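PDB 5H6I: protein B from Streptococcus agalactiae, which binds the Fc part of IgG and, as the secreted CAMP factor, acts as a pore-forming toxin that permeabilizes membranes. Local coordinates for residues L102-E107 against D154-E159; N124-F129 against L163-L168; D183-N188 against T236-L241; F191-K196 against T208-I213; I213-G218 against D231-T236. All coordinates share one frame; numbering follows the deposited sequence.

Overall arrangement
The chain is all helical, and its contacts fall into two groups. Contacts 1 and 2 lie at the surface of the part built from the first five helices, and they touch where Leu-158 packs on Asp-126 O. Contacts 3, 4 and 5 join the last three helices pairwise: contact 3 helices 179-196 and 227-245, contact 4 helices 179-196 and 203-220, contact 5 helices 203-220 and 227-245. Their chemistry follows their place. Contact 1 is a long ion pair and contact 2 a single hydroxyl-carboxylate bond, whereas contacts 3 and 4 combine aliphatic packing with polar bonds, and the more buried contact 5 pairs a histidine with a carboxylate beside an alanine.

Contact 1 (L102-E107 against D154-E159); sequences LTDVIE and DVKALE
The carboxylate of Asp-104 is the flat group that meets the facing helix, and it does so through one oxygen: the end of Lys-156 approaches OD1 obliquely, from one side of the carboxylate plane. The methylene is marginally nearer than the amine, with Lys-156 CE 3.5 Å from Asp-104 OD1. Lys-156 NZ stands 3.7 Å from the same oxygen, a long salt bridge and no hydrogen bond. Glu-159 brings its OE2 to 4.4 Å from the backbone carbon C of Glu-107, while Glu-107 OE2 remains 5.8 Å from Lys-156 NZ. Lys-156 thus pairs loosely with Asp-104 and, at longer range, may also offset the charge of Glu-107.

Lysine suits this exposed place because its chain, extended beyond CG, spans the gap between helices whose nearest CA atoms, those of Asp-104 and Val-155, are 8.2 Å apart. Aspartate, being short, keeps its charge close to its own helix.

The helices also meet just beyond the segments: Val-155 and Glu-159 touch Ala-108, and Glu-159 also Phe-111. Helix 93-115, here within the region that binds the IgG constant part, packs by Val-105 on helix 121-139, by Ile-106 on helix 35-58 and by Leu-102 on helices 35-58, 65-84 and 121-139.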
# COMPACT_ATOMS: atom_id res chain seq x y z
N LEU A 102 3.90 14.59 0.06
CA LEU A 102 4.23 13.16 0.05
C LEU A 102 3.70 12.46 1.29
O LEU A 102 3.35 11.27 1.22
CB LEU A 102 5.74 12.97 -0.08
CG LEU A 102 6.30 13.08 -1.49
CD1 LEU A 102 7.82 13.06 -1.47
CD2 LEU A 102 5.75 11.97 -2.38
N THR A 103 3.63 13.16 2.42
CA THR A 103 2.99 12.59 3.60
C THR A 103 1.50 12.39 3.38
O THR A 103 0.92 11.40 3.83
CB THR A 103 3.25 13.48 4.82
OG1 THR A 103 4.66 13.59 5.05
CG2 THR A 103 2.58 12.91 6.06
N ASP A 104 0.86 13.33 2.67
CA ASP A 104 -0.54 13.15 2.31
C ASP A 104 -0.73 12.01 1.32
O ASP A 104 -1.76 11.33 1.34
CB ASP A 104 -1.11 14.45 1.74
CG ASP A 104 -1.14 15.57 2.77
OD1 ASP A 104 -1.95 15.49 3.72
OD2 ASP A 104 -0.35 16.53 2.62
N VAL A 105 0.26 11.78 0.45
CA VAL A 105 0.22 10.62 -0.43
C VAL A 105 0.26 9.33 0.38
O VAL A 105 -0.57 8.43 0.19
CB VAL A 105 1.37 10.68 -1.45
CG1 VAL A 105 1.59 9.31 -2.09
CG2 VAL A 105 1.10 11.73 -2.51
N ILE A 106 1.22 9.24 1.30
CA ILE A 106 1.35 8.04 2.13
C ILE A 106 0.11 7.86 3.00
O ILE A 106 -0.40 6.74 3.15
CB ILE A 106 2.63 8.12 2.98
CG1 ILE A 106 3.86 8.22 2.08
CG2 ILE A 106 2.74 6.91 3.90
CD1 ILE A 106 5.14 8.55 2.82
N GLU A 107 -0.41 8.95 3.57
CA GLU A 107 -1.57 8.85 4.44
C GLU A 107 -2.80 8.37 3.68
O GLU A 107 -3.63 7.63 4.23
CB GLU A 107 -1.85 10.21 5.09
CG GLU A 107 -1.34 10.32 6.52
CD GLU A 107 -1.19 11.76 6.96
OE1 GLU A 107 -0.27 12.05 7.76
OE2 GLU A 107 -2.00 12.61 6.52
N ASP A 154 -8.28 17.88 -2.47
CA ASP A 154 -9.04 17.00 -3.34
C ASP A 154 -8.91 15.55 -2.90
O ASP A 154 -9.89 14.80 -2.89
CB ASP A 154 -8.57 17.15 -4.79
CG ASP A 154 -9.56 17.90 -5.66
OD1 ASP A 154 -10.46 18.56 -5.10
OD2 ASP A 154 -9.43 17.83 -6.90
N VAL A 155 -7.70 15.14 -2.51
CA VAL A 155 -7.48 13.78 -2.04
C VAL A 155 -8.22 13.54 -0.73
O VAL A 155 -8.89 12.52 -0.55
CB VAL A 155 -5.97 13.50 -1.91
CG1 VAL A 155 -5.72 12.26 -1.07
CG2 VAL A 155 -5.34 13.36 -3.28
N LYS A 156 -8.11 14.49 0.21
CA LYS A 156 -8.77 14.34 1.50
C LYS A 156 -10.29 14.29 1.34
O LYS A 156 -10.96 13.48 1.99
CB LYS A 156 -8.37 15.47 2.44
CG LYS A 156 -7.02 15.27 3.11
CD LYS A 156 -6.57 16.52 3.83
CE LYS A 156 -5.26 16.30 4.58
NZ LYS A 156 -4.68 17.58 5.06
N ALA A 157 -10.84 15.15 0.48
CA ALA A 157 -12.27 15.08 0.19
C ALA A 157 -12.63 13.79 -0.53
O ALA A 157 -13.72 13.25 -0.32
CB ALA A 157 -12.70 16.29 -0.65
N LEU A 158 -11.73 13.28 -1.37
CA LEU A 158 -11.98 12.01 -2.04
C LEU A 158 -11.98 10.85 -1.06
O LEU A 158 -12.69 9.86 -1.26
CB LEU A 158 -10.93 11.78 -3.13
CG LEU A 158 -11.26 10.80 -4.25
CD1 LEU A 158 -12.54 11.20 -4.97
CD2 LEU A 158 -10.10 10.72 -5.23
N GLU A 159 -11.19 10.95 0.01
CA GLU A 159 -11.14 9.88 1.01
C GLU A 159 -12.48 9.70 1.70
O GLU A 159 -12.99 8.59 1.83
CB GLU A 159 -10.04 10.17 2.03
CG GLU A 159 -8.63 10.02 1.51
CD GLU A 159 -7.61 10.72 2.40
OE1 GLU A 159 -8.03 11.54 3.24
OE2 GLU A 159 -6.40 10.45 2.25

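Contact 2 (N124-F129 against L163-L168); sequences NIDMGF and LTYPDL
Asp-126 and Tyr-165 each carry CG anti to the carbonyl carbon and beside the backbone N (chi1 -70° and -78°), which sends the acid out from helix 121-139 and the phenol back toward it from the loop. The tyrosine hydroxyl donates to the carboxylate, with Tyr-165 OH 2.9 Å from Asp-126 OD2. That oxygen accepts the hydrogen bond on its anti lone pair, the one turned away from OD1. It also lies in the plane of the ring, at its edge, 3.5 Å from Tyr-165 CE2. Carboxylate and ring are perpendicular, at 90°.

The loop that follows helix 145-163 leads from the first five helices to the group of the last three, so this bond ties the start of the linker to the helical body. Tyrosine fits because it spans the distance with a rigid ring and still presents a donor; its side chain also touches Gln-122 and Ala-123. The other oxygen of Asp-126, OD1, is held by Gln-122 NE2, the stronger partner of the carboxylate, which probably fixes its rotation. Lys-119 NZ, in turn, donates to the backbone oxygens of Leu-163 and Tyr-165, and further along Pro-166 and Leu-168 form backbone hydrogen bonds with Val-120 and Asn-118.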
# COMPACT_ATOMS: atom_id res chain seq x y z
N ASN A 124 -11.45 2.18 -4.60
CA ASN A 124 -10.00 2.22 -4.75
C ASN A 124 -9.60 2.75 -6.12
O ASN A 124 -8.54 3.38 -6.25
CB ASN A 124 -9.42 0.82 -4.52
CG ASN A 124 -9.21 0.51 -3.05
OD1 ASN A 124 -8.63 1.31 -2.32
ND2 ASN A 124 -9.68 -0.65 -2.62
N ILE A 125 -10.42 2.51 -7.14
CA ILE A 125 -10.12 3.03 -8.47
C ILE A 125 -10.17 4.55 -8.48
O ILE A 125 -9.26 5.22 -8.97
CB ILE A 125 -11.08 2.43 -9.51
CG1 ILE A 125 -10.67 1.00 -9.87
CG2 ILE A 125 -11.13 3.29 -10.77
CD1 ILE A 125 -11.55 0.36 -10.92
N ASP A 126 -11.24 5.12 -7.91
CA ASP A 126 -11.38 6.57 -7.90
C ASP A 126 -10.32 7.22 -7.01
O ASP A 126 -9.79 8.28 -7.34
CB ASP A 126 -12.78 6.96 -7.43
CG ASP A 126 -13.85 6.62 -8.45
OD1 ASP A 126 -13.49 6.30 -9.61
OD2 ASP A 126 -15.05 6.67 -8.11
N MET A 127 -10.00 6.58 -5.88
CA MET A 127 -9.03 7.17 -4.95
C MET A 127 -7.61 7.04 -5.48
O MET A 127 -6.80 7.96 -5.32
CB MET A 127 -9.16 6.51 -3.58
CG MET A 127 -9.01 7.49 -2.43
SD MET A 127 -7.32 7.53 -1.81
CE MET A 127 -7.25 5.95 -0.99
N GLY A 128 -7.27 5.91 -6.10
CA GLY A 128 -5.98 5.79 -6.75
C GLY A 128 -5.79 6.80 -7.87
O GLY A 128 -4.67 7.22 -8.15
N PHE A 129 -6.89 7.19 -8.51
CA PHE A 129 -6.83 8.26 -9.51
C PHE A 129 -6.50 9.60 -8.87
O PHE A 129 -5.79 10.42 -9.46
CB PHE A 129 -8.15 8.33 -10.27
CG PHE A 129 -8.09 9.13 -11.54
CD1 PHE A 129 -7.34 8.70 -12.62
CD2 PHE A 129 -8.79 10.32 -11.65
CE1 PHE A 129 -7.29 9.44 -13.78
CE2 PHE A 129 -8.75 11.07 -12.81
CZ PHE A 129 -7.99 10.63 -13.88
N LEU A 163 -15.74 6.56 1.23
CA LEU A 163 -16.24 5.82 2.39
C LEU A 163 -17.72 5.52 2.26
O LEU A 163 -18.20 4.51 2.78
CB LEU A 163 -15.97 6.62 3.67
CG LEU A 163 -14.57 6.51 4.28
CD1 LEU A 163 -14.45 7.40 5.50
CD2 LEU A 163 -14.25 5.06 4.63
N THR A 164 -18.47 6.39 1.57
CA THR A 164 -19.90 6.19 1.37
C THR A 164 -20.21 5.25 0.21
O THR A 164 -21.39 5.05 -0.10
CB THR A 164 -20.59 7.54 1.14
OG1 THR A 164 -20.25 8.04 -0.16
CG2 THR A 164 -20.16 8.55 2.19
N TYR A 165 -19.19 4.68 -0.43
CA TYR A 165 -19.42 3.73 -1.50
C TYR A 165 -19.96 2.42 -0.93
O TYR A 165 -19.72 2.10 0.24
CB TYR A 165 -18.12 3.48 -2.28
CG TYR A 165 -17.75 4.58 -3.26
CD1 TYR A 165 -18.19 5.89 -3.08
CD2 TYR A 165 -16.95 4.31 -4.36
CE1 TYR A 165 -17.84 6.89 -3.96
CE2 TYR A 165 -16.60 5.30 -5.25
CZ TYR A 165 -17.05 6.59 -5.05
OH TYR A 165 -16.70 7.58 -5.94
N PRO A 166 -20.68 1.64 -1.73
CA PRO A 166 -21.26 0.39 -1.21
C PRO A 166 -20.19 -0.66 -0.94
O PRO A 166 -19.17 -0.73 -1.62
CB PRO A 166 -22.21 -0.06 -2.33
CG PRO A 166 -22.33 1.10 -3.26
CD PRO A 166 -21.06 1.87 -3.13
N ASP A 167 -20.45 -1.48 0.08
CA ASP A 167 -19.59 -2.61 0.37
C ASP A 167 -19.89 -3.77 -0.58
O ASP A 167 -20.95 -3.82 -1.21
CB ASP A 167 -19.78 -3.07 1.82
CG ASP A 167 -19.24 -2.07 2.82
OD1 ASP A 167 -18.26 -1.37 2.50
OD2 ASP A 167 -19.79 -1.99 3.94
N LEU A 168 -18.95 -4.70 -0.67
CA LEU A 168 -19.14 -5.89 -1.48
C LEU A 168 -20.07 -6.87 -0.77
O LEU A 168 -19.94 -7.10 0.43
CB LEU A 168 -17.80 -6.56 -1.77
CG LEU A 168 -16.88 -5.91 -2.80
CD1 LEU A 168 -15.45 -6.41 -2.63
CD2 LEU A 168 -17.38 -6.17 -4.21

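Contact 3 (D183-N188 against T236-L241); sequences DKEIWN and TLQAAL
Gln-238 NE2 donates to Glu-185 OE2 over 3.3 Å, a weak hydrogen bond bent to 135° at the hydrogen. The same oxygen rests against the aliphatic part of its partner, with Glu-185 OE2 also 3.3 Å from Gln-238 CG. The two side chains cross at about a right angle, and carboxylate and amide are turned well away from a common plane. Glu-185 gets there by placing CG beside its carbonyl carbon, anti to the backbone N, and then bending at chi2 (60°), whereas Gln-238 is straight beyond CG and reaches across with its amide. Glutamate and glutamine suit this partly exposed flank: both have length enough to meet between the helices, and an amide N-H can donate a hydrogen bond to a carboxylate without bringing in a charge.

Inward from the polar pair the contact is aliphatic. Leu-237 CD2 lies 4.0 Å from Ile-186 CG1, the side chains again crossing nearly at a right angle. The same methyl is 3.9 Å from Glu-185 O, so that one branch of the leucine covers backbone as well as side chain.

Helices 179-196 and 227-245 run almost parallel here, their local axes 10.5 Å apart. Helix 203-220 packs against both as the third member of the bundle: Ile-186 packs on its Val-217 and Gln-220, Leu-237 on its Ile-213, and Ala-240 on its Ala-212.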
# COMPACT_ATOMS: atom_id res chain seq x y z
N ASP A 183 -3.88 -13.42 1.36
CA ASP A 183 -2.45 -13.34 1.09
C ASP A 183 -1.65 -13.24 2.38
O ASP A 183 -0.63 -13.91 2.53
CB ASP A 183 -2.16 -12.14 0.18
CG ASP A 183 -0.79 -12.22 -0.46
OD1 ASP A 183 0.22 -12.06 0.27
OD2 ASP A 183 -0.71 -12.43 -1.68
N LYS A 184 -2.11 -12.41 3.32
CA LYS A 184 -1.42 -12.30 4.60
C LYS A 184 -1.57 -13.58 5.42
O LYS A 184 -0.67 -13.92 6.19
CB LYS A 184 -1.96 -11.10 5.39
CG LYS A 184 -0.88 -10.25 6.03
CD LYS A 184 0.05 -9.65 4.98
CE LYS A 184 0.97 -8.61 5.59
NZ LYS A 184 1.83 -9.18 6.66
N GLU A 185 -2.69 -14.29 5.26
CA GLU A 185 -2.87 -15.54 5.99
C GLU A 185 -1.98 -16.65 5.44
O GLU A 185 -1.55 -17.52 6.20
CB GLU A 185 -4.34 -15.97 5.95
CG GLU A 185 -4.71 -17.01 6.99
CD GLU A 185 -4.48 -16.52 8.41
OE1 GLU A 185 -4.68 -15.32 8.67
OE2 GLU A 185 -4.09 -17.35 9.26
N ILE A 186 -1.69 -16.63 4.14
CA ILE A 186 -0.80 -17.62 3.56
C ILE A 186 0.62 -17.44 4.11
O ILE A 186 1.28 -18.42 4.48
CB ILE A 186 -0.83 -17.53 2.03
CG1 ILE A 186 -2.16 -18.06 1.49
CG2 ILE A 186 0.33 -18.31 1.42
CD1 ILE A 186 -2.33 -17.91 -0.00
N TRP A 187 1.10 -16.20 4.17
CA TRP A 187 2.44 -15.95 4.69
C TRP A 187 2.50 -16.13 6.20
O TRP A 187 3.57 -16.44 6.74
CB TRP A 187 2.90 -14.55 4.29
CG TRP A 187 3.15 -14.41 2.82
CD1 TRP A 187 2.41 -13.69 1.93
CD2 TRP A 187 4.22 -15.00 2.08
NE1 TRP A 187 2.96 -13.80 0.67
CE2 TRP A 187 4.07 -14.60 0.73
CE3 TRP A 187 5.30 -15.83 2.41
CZ2 TRP A 187 4.95 -15.00 -0.27
CZ3 TRP A 187 6.17 -16.22 1.41
CH2 TRP A 187 5.99 -15.81 0.09
N ASN A 188 1.38 -15.94 6.90
CA ASN A 188 1.36 -16.21 8.33
C ASN A 188 1.41 -17.71 8.61
O ASN A 188 2.03 -18.14 9.58
CB ASN A 188 0.11 -15.59 8.96
CG ASN A 188 0.28 -14.11 9.23
OD1 ASN A 188 1.38 -13.63 9.48
ND2 ASN A 188 -0.83 -13.38 9.19
N THR A 236 -10.39 -22.41 6.30
CA THR A 236 -9.90 -23.74 5.95
C THR A 236 -8.39 -23.84 6.13
O THR A 236 -7.88 -24.83 6.67
CB THR A 236 -10.28 -24.08 4.51
OG1 THR A 236 -11.71 -24.05 4.38
CG2 THR A 236 -9.77 -25.46 4.13
N LEU A 237 -7.65 -22.82 5.69
CA LEU A 237 -6.21 -22.82 5.88
C LEU A 237 -5.84 -22.69 7.35
O LEU A 237 -4.89 -23.33 7.82
CB LEU A 237 -5.56 -21.70 5.07
CG LEU A 237 -4.04 -21.62 5.13
CD1 LEU A 237 -3.41 -22.89 4.56
CD2 LEU A 237 -3.53 -20.39 4.39
N GLN A 238 -6.60 -21.88 8.11
CA GLN A 238 -6.37 -21.79 9.54
C GLN A 238 -6.66 -23.11 10.23
O GLN A 238 -5.97 -23.49 11.18
CB GLN A 238 -7.22 -20.67 10.14
CG GLN A 238 -6.62 -19.28 10.01
CD GLN A 238 -7.49 -18.21 10.62
OE1 GLN A 238 -8.71 -18.32 10.64
NE2 GLN A 238 -6.86 -17.16 11.13
N ALA A 239 -7.68 -23.83 9.76
CA ALA A 239 -7.97 -25.15 10.31
C ALA A 239 -6.89 -26.16 9.95
O ALA A 239 -6.61 -27.08 10.72
CB ALA A 239 -9.34 -25.64 9.83
N ALA A 240 -6.28 -26.01 8.77
CA ALA A 240 -5.20 -26.90 8.38
C ALA A 240 -3.93 -26.63 9.18
O ALA A 240 -3.12 -27.54 9.38
CB ALA A 240 -4.92 -26.78 6.89
N LEU A 241 -3.74 -25.39 9.64
CA LEU A 241 -2.59 -25.09 10.48
C LEU A 241 -2.75 -25.69 11.87
O LEU A 241 -1.81 -26.27 12.42
CB LEU A 241 -2.38 -23.58 10.56
CG LEU A 241 -1.22 -23.12 11.45
CD1 LEU A 241 0.09 -23.74 10.99
CD2 LEU A 241 -1.13 -21.60 11.47

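Contact 4 (F191-K196 against T208-I213); sequences FTRDKK and TLNKAI
Arg-193 starts its reach to helix 203-220 with CB, 3.9 Å from Leu-209 CD2, and carries on with CG, 3.8 Å from the same Leu-209 methyl. Its aliphatic half thus lies against a buried leucine, a role that suits the long arginine chain. Arg-193 CD follows, 3.2 Å from Asn-210 OD1, and there the chain bends (chi3 60°), which turns the guanidinium back alongside its own helix. NE donates to the neighbouring acid, with Arg-193 NE 2.9 Å from Asp-194 OD1, and NH2 bonds to Asp-194 OD2 almost straight at 3.1 Å. This side-on, two-nitrogen salt bridge holds the group's rotation. NH1 points across instead: Arg-193 NH1 donates to Asn-210 OD1 at 2.7 Å, a little out of the guanidinium plane and with an N-H...O angle of 146°. The asparagine offers a neutral acceptor at the end of a short arm, while Ile-213 CD1 touches NH1 obliquely. A sulfate ion, probably from the crystallisation liquor, lies about 3 Å from the arginine side chain.

The two segments run in opposed directions at 170°, and the short link between their helices makes them an antiparallel helical hairpin, whose inner side is covered by helix 227-245.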
# COMPACT_ATOMS: atom_id res chain seq x y z
N PHE A 191 5.03 -18.81 7.96
CA PHE A 191 5.96 -18.47 9.03
C PHE A 191 5.85 -19.44 10.19
O PHE A 191 6.86 -19.93 10.71
CB PHE A 191 5.70 -17.03 9.48
CG PHE A 191 6.42 -16.65 10.75
CD1 PHE A 191 7.79 -16.48 10.76
CD2 PHE A 191 5.72 -16.46 11.92
CE1 PHE A 191 8.45 -16.13 11.92
CE2 PHE A 191 6.37 -16.11 13.09
CZ PHE A 191 7.74 -15.95 13.09
N THR A 192 4.62 -19.74 10.61
CA THR A 192 4.42 -20.68 11.72
C THR A 192 4.78 -22.10 11.32
O THR A 192 5.16 -22.91 12.18
CB THR A 192 2.97 -20.61 12.20
OG1 THR A 192 2.57 -19.24 12.32
CG2 THR A 192 2.82 -21.29 13.56
N ARG A 193 4.66 -22.44 10.03
CA ARG A 193 5.02 -23.78 9.58
C ARG A 193 6.51 -24.03 9.72
O ARG A 193 6.93 -25.07 10.25
CB ARG A 193 4.58 -23.97 8.12
CG ARG A 193 5.06 -25.25 7.49
CD ARG A 193 5.17 -25.10 5.98
NE ARG A 193 6.12 -24.05 5.61
CZ ARG A 193 6.22 -23.53 4.39
NH1 ARG A 193 5.43 -23.96 3.42
NH2 ARG A 193 7.11 -22.58 4.14
N ASP A 194 7.34 -23.08 9.27
CA ASP A 194 8.78 -23.24 9.34
C ASP A 194 9.32 -23.11 10.76
O ASP A 194 10.49 -23.45 10.99
CB ASP A 194 9.47 -22.22 8.43
CG ASP A 194 9.10 -22.42 6.97
OD1 ASP A 194 8.78 -23.56 6.58
OD2 ASP A 194 9.13 -21.42 6.21
N LYS A 195 8.52 -22.62 11.70
CA LYS A 195 8.96 -22.46 13.08
C LYS A 195 8.38 -23.51 14.02
O LYS A 195 9.04 -23.86 15.01
CB LYS A 195 8.57 -21.07 13.60
CG LYS A 195 9.74 -20.11 13.74
CD LYS A 195 10.13 -19.51 12.40
CE LYS A 195 11.48 -18.81 12.48
NZ LYS A 195 11.46 -17.68 13.46
N LYS A 196 7.19 -24.02 13.74
CA LYS A 196 6.51 -24.95 14.64
C LYS A 196 6.22 -26.31 14.03
O LYS A 196 5.77 -27.20 14.75
CB LYS A 196 5.19 -24.34 15.14
CG LYS A 196 5.25 -23.76 16.54
CD LYS A 196 5.88 -22.37 16.55
CE LYS A 196 6.00 -21.83 17.96
NZ LYS A 196 4.69 -21.79 18.66
N THR A 208 0.93 -32.37 4.36
CA THR A 208 -0.50 -32.07 4.30
C THR A 208 -0.76 -30.58 4.50
O THR A 208 -1.66 -30.02 3.87
CB THR A 208 -1.26 -32.89 5.35
OG1 THR A 208 -0.68 -32.68 6.64
CG2 THR A 208 -1.21 -34.37 5.00
N LEU A 209 0.02 -29.93 5.37
CA LEU A 209 -0.15 -28.49 5.56
C LEU A 209 0.28 -27.73 4.32
O LEU A 209 -0.35 -26.73 3.95
CB LEU A 209 0.65 -28.03 6.78
CG LEU A 209 0.67 -26.52 7.05
CD1 LEU A 209 -0.74 -25.96 7.12
CD2 LEU A 209 1.44 -26.21 8.32
N ASN A 210 1.35 -28.18 3.66
CA ASN A 210 1.78 -27.54 2.42
C ASN A 210 0.77 -27.73 1.29
O ASN A 210 0.75 -26.92 0.36
CB ASN A 210 3.14 -28.09 2.00
CG ASN A 210 4.27 -27.12 2.28
OD1 ASN A 210 4.19 -26.30 3.19
ND2 ASN A 210 5.34 -27.21 1.49
N LYS A 211 -0.07 -28.77 1.36
CA LYS A 211 -1.12 -28.93 0.37
C LYS A 211 -2.20 -27.86 0.53
O LYS A 211 -2.73 -27.34 -0.46
CB LYS A 211 -1.73 -30.33 0.47
CG LYS A 211 -0.84 -31.44 -0.05
CD LYS A 211 -1.40 -32.81 0.30
CE LYS A 211 -0.47 -33.93 -0.12
NZ LYS A 211 -0.95 -35.26 0.35
N ALA A 212 -2.54 -27.53 1.78
CA ALA A 212 -3.56 -26.51 2.02
C ALA A 212 -3.05 -25.12 1.70
O ALA A 212 -3.83 -24.26 1.26
CB ALA A 212 -4.04 -26.58 3.46
N ILE A 213 -1.76 -24.86 1.91
CA ILE A 213 -1.18 -23.58 1.53
C ILE A 213 -1.21 -23.41 0.02
O ILE A 213 -1.63 -22.37 -0.50
CB ILE A 213 0.25 -23.44 2.09
CG1 ILE A 213 0.23 -23.47 3.62
CG2 ILE A 213 0.90 -22.17 1.58
CD1 ILE A 213 1.61 -23.48 4.25

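Contact 5 (I213-G218 against D231-T236); sequences ITHAVG and DQEIVT
The polar part of the contact is a histidine-carboxylate hydrogen bond. His-215 ND1 donates to Glu-233 OE2 over 2.8 Å, at 139° on the hydrogen. The carboxylate is approached on its syn side, though tilted from its plane, and the oxygen sits near the ring edge, slightly off the ring plane; ring and carboxylate are 49° apart. The second oxygen comes close to the ring as well, with Glu-233 OE1 3.1 Å from His-215 CE1. With CG trans to the backbone N (chi1 174°), the histidine ring leaves the helix on the side where ND1 can meet Glu-233.

The rest is van der Waals packing of the glutamate on Ala-216. Glu-233 OE2 lies 3.4 Å from Ala-216 CA and 3.6 Å from Ala-216 CB, and the aliphatic element is Glu-233 CG, 3.9 Å from the same CB. Alanine fits because its single methyl allows the backbones to come near, the CA atoms of Ala-216 and Glu-233 being 6.3 Å apart. Ala-216 also touches Leu-182 and Leu-237 of the two partner helices.

Glu-233 is buried, and a charge there would be favoured by a partner such as His-215, which lies at the exposed side. A carboxylate so near would probably favour the protonated, positive imidazole, which in turn would steady the negative acid; a bound sulfate ion also touches the site and may bear on this balance of charge.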
# COMPACT_ATOMS: atom_id res chain seq x y z
N ILE A 213 -1.76 -24.86 1.91
CA ILE A 213 -1.18 -23.58 1.53
C ILE A 213 -1.21 -23.41 0.02
O ILE A 213 -1.63 -22.37 -0.50
CB ILE A 213 0.25 -23.44 2.09
CG1 ILE A 213 0.23 -23.47 3.62
CG2 ILE A 213 0.90 -22.17 1.58
CD1 ILE A 213 1.61 -23.48 4.25
N THR A 214 -0.77 -24.44 -0.71
CA THR A 214 -0.83 -24.39 -2.17
C THR A 214 -2.27 -24.28 -2.66
O THR A 214 -2.53 -23.60 -3.66
CB THR A 214 -0.15 -25.63 -2.76
OG1 THR A 214 1.22 -25.67 -2.35
CG2 THR A 214 -0.22 -25.62 -4.28
N HIS A 215 -3.21 -24.92 -1.97
CA HIS A 215 -4.61 -24.82 -2.36
C HIS A 215 -5.15 -23.41 -2.14
O HIS A 215 -5.93 -22.91 -2.95
CB HIS A 215 -5.45 -25.84 -1.60
CG HIS A 215 -6.92 -25.71 -1.83
ND1 HIS A 215 -7.74 -24.97 -1.01
CD2 HIS A 215 -7.72 -26.24 -2.79
CE1 HIS A 215 -8.98 -25.03 -1.46
NE2 HIS A 215 -9.00 -25.80 -2.53
N ALA A 216 -4.75 -22.77 -1.04
CA ALA A 216 -5.17 -21.40 -0.80
C ALA A 216 -4.61 -20.44 -1.84
O ALA A 216 -5.27 -19.45 -2.19
CB ALA A 216 -4.75 -20.95 0.61
N VAL A 217 -3.41 -20.72 -2.35
CA VAL A 217 -2.85 -19.91 -3.43
C VAL A 217 -3.69 -20.04 -4.69
O VAL A 217 -3.86 -19.08 -5.44
CB VAL A 217 -1.38 -20.31 -3.69
CG1 VAL A 217 -0.81 -19.53 -4.86
CG2 VAL A 217 -0.55 -20.08 -2.44
N GLY A 218 -4.25 -21.23 -4.94
CA GLY A 218 -5.14 -21.40 -6.08
C GLY A 218 -6.41 -20.58 -5.96
O GLY A 218 -6.91 -20.05 -6.95
N ASP A 231 -13.33 -15.93 2.39
CA ASP A 231 -13.44 -16.05 3.84
C ASP A 231 -13.32 -17.51 4.28
O ASP A 231 -12.65 -17.80 5.28
CB ASP A 231 -14.77 -15.45 4.31
CG ASP A 231 -14.64 -13.99 4.69
OD1 ASP A 231 -13.54 -13.56 5.09
OD2 ASP A 231 -15.65 -13.26 4.58
N GLN A 232 -13.97 -18.43 3.57
CA GLN A 232 -13.91 -19.84 3.94
C GLN A 232 -12.51 -20.40 3.71
O GLN A 232 -12.05 -21.25 4.49
CB GLN A 232 -14.94 -20.64 3.16
CG GLN A 232 -16.30 -19.97 3.04
CD GLN A 232 -17.28 -20.78 2.22
OE1 GLN A 232 -18.10 -21.52 2.77
NE2 GLN A 232 -17.21 -20.65 0.90
N GLU A 233 -11.82 -19.95 2.66
CA GLU A 233 -10.46 -20.41 2.42
C GLU A 233 -9.52 -19.97 3.54
O GLU A 233 -8.58 -20.70 3.88
CB GLU A 233 -9.96 -19.89 1.08
CG GLU A 233 -8.67 -20.55 0.60
CD GLU A 233 -8.81 -22.05 0.43
OE1 GLU A 233 -9.89 -22.49 -0.01
OE2 GLU A 233 -7.84 -22.78 0.73
N ILE A 234 -9.76 -18.80 4.13
CA ILE A 234 -8.96 -18.35 5.26
C ILE A 234 -9.18 -19.26 6.46
O ILE A 234 -8.24 -19.63 7.17
CB ILE A 234 -9.27 -16.88 5.59
CG1 ILE A 234 -8.70 -15.96 4.50
CG2 ILE A 234 -8.71 -16.50 6.95
CD1 ILE A 234 -8.94 -14.48 4.76
N VAL A 235 -10.44 -19.66 6.70
CA VAL A 235 -10.75 -20.54 7.82
C VAL A 235 -10.26 -21.95 7.55
O VAL A 235 -9.77 -22.64 8.45
CB VAL A 235 -12.27 -20.50 8.11
CG1 VAL A 235 -12.74 -21.81 8.72
CG2 VAL A 235 -12.61 -19.32 9.01
N THR A 236 -10.39 -22.41 6.30
CA THR A 236 -9.90 -23.74 5.95
C THR A 236 -8.39 -23.84 6.13
O THR A 236 -7.88 -24.83 6.67
CB THR A 236 -10.28 -24.08 4.51
OG1 THR A 236 -11.71 -24.05 4.38
CG2 THR A 236 -9.77 -25.46 4.13